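Local coordinates for antigen MTB48, Mycobacterial protein (Mycobacterium smegmatis, PDB 4WJ1) that is the PE-PPE part of EspB, an ESX-1 type VII secretion protein that is probably involved in DNA conjugation, at least in the recipient strain, at residues S47-S52 and Q215-F220. Sequence-based numbering, arbitrary orientation.
Sequences SKLMAS and QEATTF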
loop_
_atom_site.group_PDB
_atom_site.type_symbol
_atom_site.label_atom_id
_atom_site.label_comp_id
_atom_site.label_asym_id
_atom_site.label_seq_id
_atom_site.Cartn_x
_atom_site.Cartn_y
_atom_site.Cartn_z
ATOM N N SER A 47 6.497 14.766 4.839
ATOM C CA SER A 47 5.489 14.935 3.821
ATOM C C SER A 47 5.706 13.901 2.714
ATOM O O SER A 47 4.752 13.493 2.043
ATOM C CB SER A 47 5.515 16.355 3.262
ATOM O OG SER A 47 6.738 16.598 2.599
ATOM N N LYS A 48 6.952 13.463 2.544
ATOM C CA LYS A 48 7.260 12.403 1.578
ATOM C C LYS A 48 6.656 11.086 2.029
ATOM O O LYS A 48 5.952 10.428 1.265
ATOM C CB LYS A 48 8.774 12.252 1.387
ATOM C CG LYS A 48 9.393 13.441 0.670
ATOM C CD LYS A 48 10.849 13.231 0.304
ATOM C CE LYS A 48 11.385 14.458 -0.429
ATOM N NZ LYS A 48 12.786 14.282 -0.892
ATOM N N LEU A 49 6.915 10.704 3.276
ATOM C CA LEU A 49 6.372 9.461 3.793
ATOM C C LEU A 49 4.854 9.463 3.765
ATOM O O LEU A 49 4.244 8.445 3.466
ATOM C CB LEU A 49 6.858 9.200 5.209
ATOM C CG LEU A 49 8.337 8.857 5.308
ATOM C CD1 LEU A 49 8.797 8.890 6.773
ATOM C CD2 LEU A 49 8.609 7.504 4.690
HETATM N N MSE A 50 4.242 10.599 4.078
HETATM C CA MSE A 50 2.790 10.678 4.058
HETATM C C MSE A 50 2.284 10.507 2.621
HETATM O O MSE A 50 1.245 9.895 2.381
HETATM C CB MSE A 50 2.303 12.006 4.640
HETATM C CG MSE A 50 2.566 12.201 6.126
HETATM SE SE MSE A 50 2.048 10.686 7.269
HETATM C CE MSE A 50 3.826 9.885 7.396
ATOM N N ALA A 51 3.029 11.050 1.669
ATOM C CA ALA A 51 2.611 11.004 0.276
ATOM C C ALA A 51 2.668 9.564 -0.230
ATOM O O ALA A 51 1.762 9.100 -0.909
ATOM C CB ALA A 51 3.475 11.913 -0.580
ATOM N N SER A 52 3.729 8.856 0.132
ATOM C CA SER A 52 3.839 7.448 -0.186
ATOM C C SER A 52 2.702 6.649 0.445
ATOM O O SER A 52 2.094 5.821 -0.220
ATOM C CB SER A 52 5.190 6.905 0.272
ATOM O OG SER A 52 6.237 7.426 -0.543
ATOM N N GLN A 215 10.624 0.635 6.084
ATOM C CA GLN A 215 12.071 0.823 6.106
ATOM C C GLN A 215 12.403 2.300 5.946
ATOM O O GLN A 215 13.280 2.824 6.634
ATOM C CB GLN A 215 12.764 -0.004 5.017
ATOM C CG GLN A 215 12.793 -1.512 5.299
ATOM C CD GLN A 215 13.399 -2.340 4.143
ATOM O OE1 GLN A 215 13.158 -2.066 2.956
ATOM N NE2 GLN A 215 14.177 -3.363 4.499
ATOM N N GLU A 216 11.690 2.974 5.048
ATOM C CA GLU A 216 11.891 4.400 4.850
ATOM C C GLU A 216 11.582 5.160 6.142
ATOM O O GLU A 216 12.339 6.039 6.547
ATOM C CB GLU A 216 11.032 4.911 3.693
ATOM C CG GLU A 216 11.378 4.300 2.317
ATOM C CD GLU A 216 12.877 4.341 2.014
ATOM O OE1 GLU A 216 13.339 5.344 1.437
ATOM O OE2 GLU A 216 13.597 3.375 2.352
ATOM N N ALA A 217 10.484 4.800 6.801
ATOM C CA ALA A 217 10.111 5.434 8.062
ATOM C C ALA A 217 11.155 5.133 9.142
ATOM O O ALA A 217 11.518 6.011 9.925
ATOM C CB ALA A 217 8.718 4.972 8.512
ATOM N N THR A 218 11.631 3.892 9.173
ATOM C CA THR A 218 12.691 3.502 10.092
ATOM C C THR A 218 13.926 4.361 9.876
ATOM O O THR A 218 14.552 4.841 10.818
ATOM C CB THR A 218 13.066 2.028 9.913
ATOM O OG1 THR A 218 11.998 1.202 10.395
ATOM C CG2 THR A 218 14.348 1.703 10.672
ATOM N N THR A 219 14.273 4.558 8.618
ATOM C CA THR A 219 15.414 5.385 8.272
ATOM C C THR A 219 15.245 6.790 8.842
ATOM O O THR A 219 16.179 7.364 9.393
ATOM C CB THR A 219 15.591 5.413 6.755
ATOM O OG1 THR A 219 16.089 4.135 6.351
ATOM C CG2 THR A 219 16.579 6.486 6.331
ATOM N N PHE A 220 14.027 7.311 8.744
ATOM C CA PHE A 220 13.699 8.626 9.261
ATOM C C PHE A 220 13.772 8.683 10.801
ATOM O O PHE A 220 14.482 9.514 11.352
ATOM C CB PHE A 220 12.313 9.020 8.760
ATOM C CG PHE A 220 11.791 10.310 9.318
ATOM C CD1 PHE A 220 12.607 11.414 9.445
ATOM C CD2 PHE A 220 10.463 10.426 9.672
ATOM C CE1 PHE A 220 12.119 12.600 9.929
ATOM C CE2 PHE A 220 9.970 11.615 10.159
ATOM C CZ PHE A 220 10.805 12.703 10.290
#
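Leu-49 enters the surface of the opposing helix where Glu-216, Ala-217 and Phe-220 meet, and its two methyls divide the work. Leu-49 CD1 lies 3.7 Å from Phe-220 CD2 and also packs against Ala-217. Leu-49 CD2 lies 3.7 Å from Glu-216 CB. The same methyl, Leu-49 CD2, comes within 3.9 Å of Ala-217 N. The CD1 methyl meets the phenyl ring obliquely, nearest its CD2. With its CG anti to the backbone N (chi1 175°), Phe-220 presents CB and ring atom CD2 to this methyl. Glu-216 offers only the base of its side chain: the chain bends at chi2 (-49°) and carries the carboxylate away from the leucine, where OE1 accepts a hydrogen bond from the backbone N of Gln-276.

The backbones stay apart, and Leu-49 spans the gap between them. The segment axes run antiparallel at 166° and come no closer than 10.7 Å. Leu-49 and Ala-217 are the nearest pair, their CA atoms 7.0 Å apart. Around the same leucine side chain pack Met-156 of helix 154-178, Leu-213 of helix 187-230 and the loop residue Ile-275, whereas Phe-220 rests on Thr-42 and Val-45 of helix 40-96.

Segment 47-52 belongs to the PE domain region and 215-220 to the PPE domain region, so the contact joins the two within the elongated helical bundle of EspB. Its chemistry is apolar: the two segments share no hydrogen bond or salt bridge, and what holds between them is van der Waals packing and burial of the leucine methyls, over a modest 142 Å².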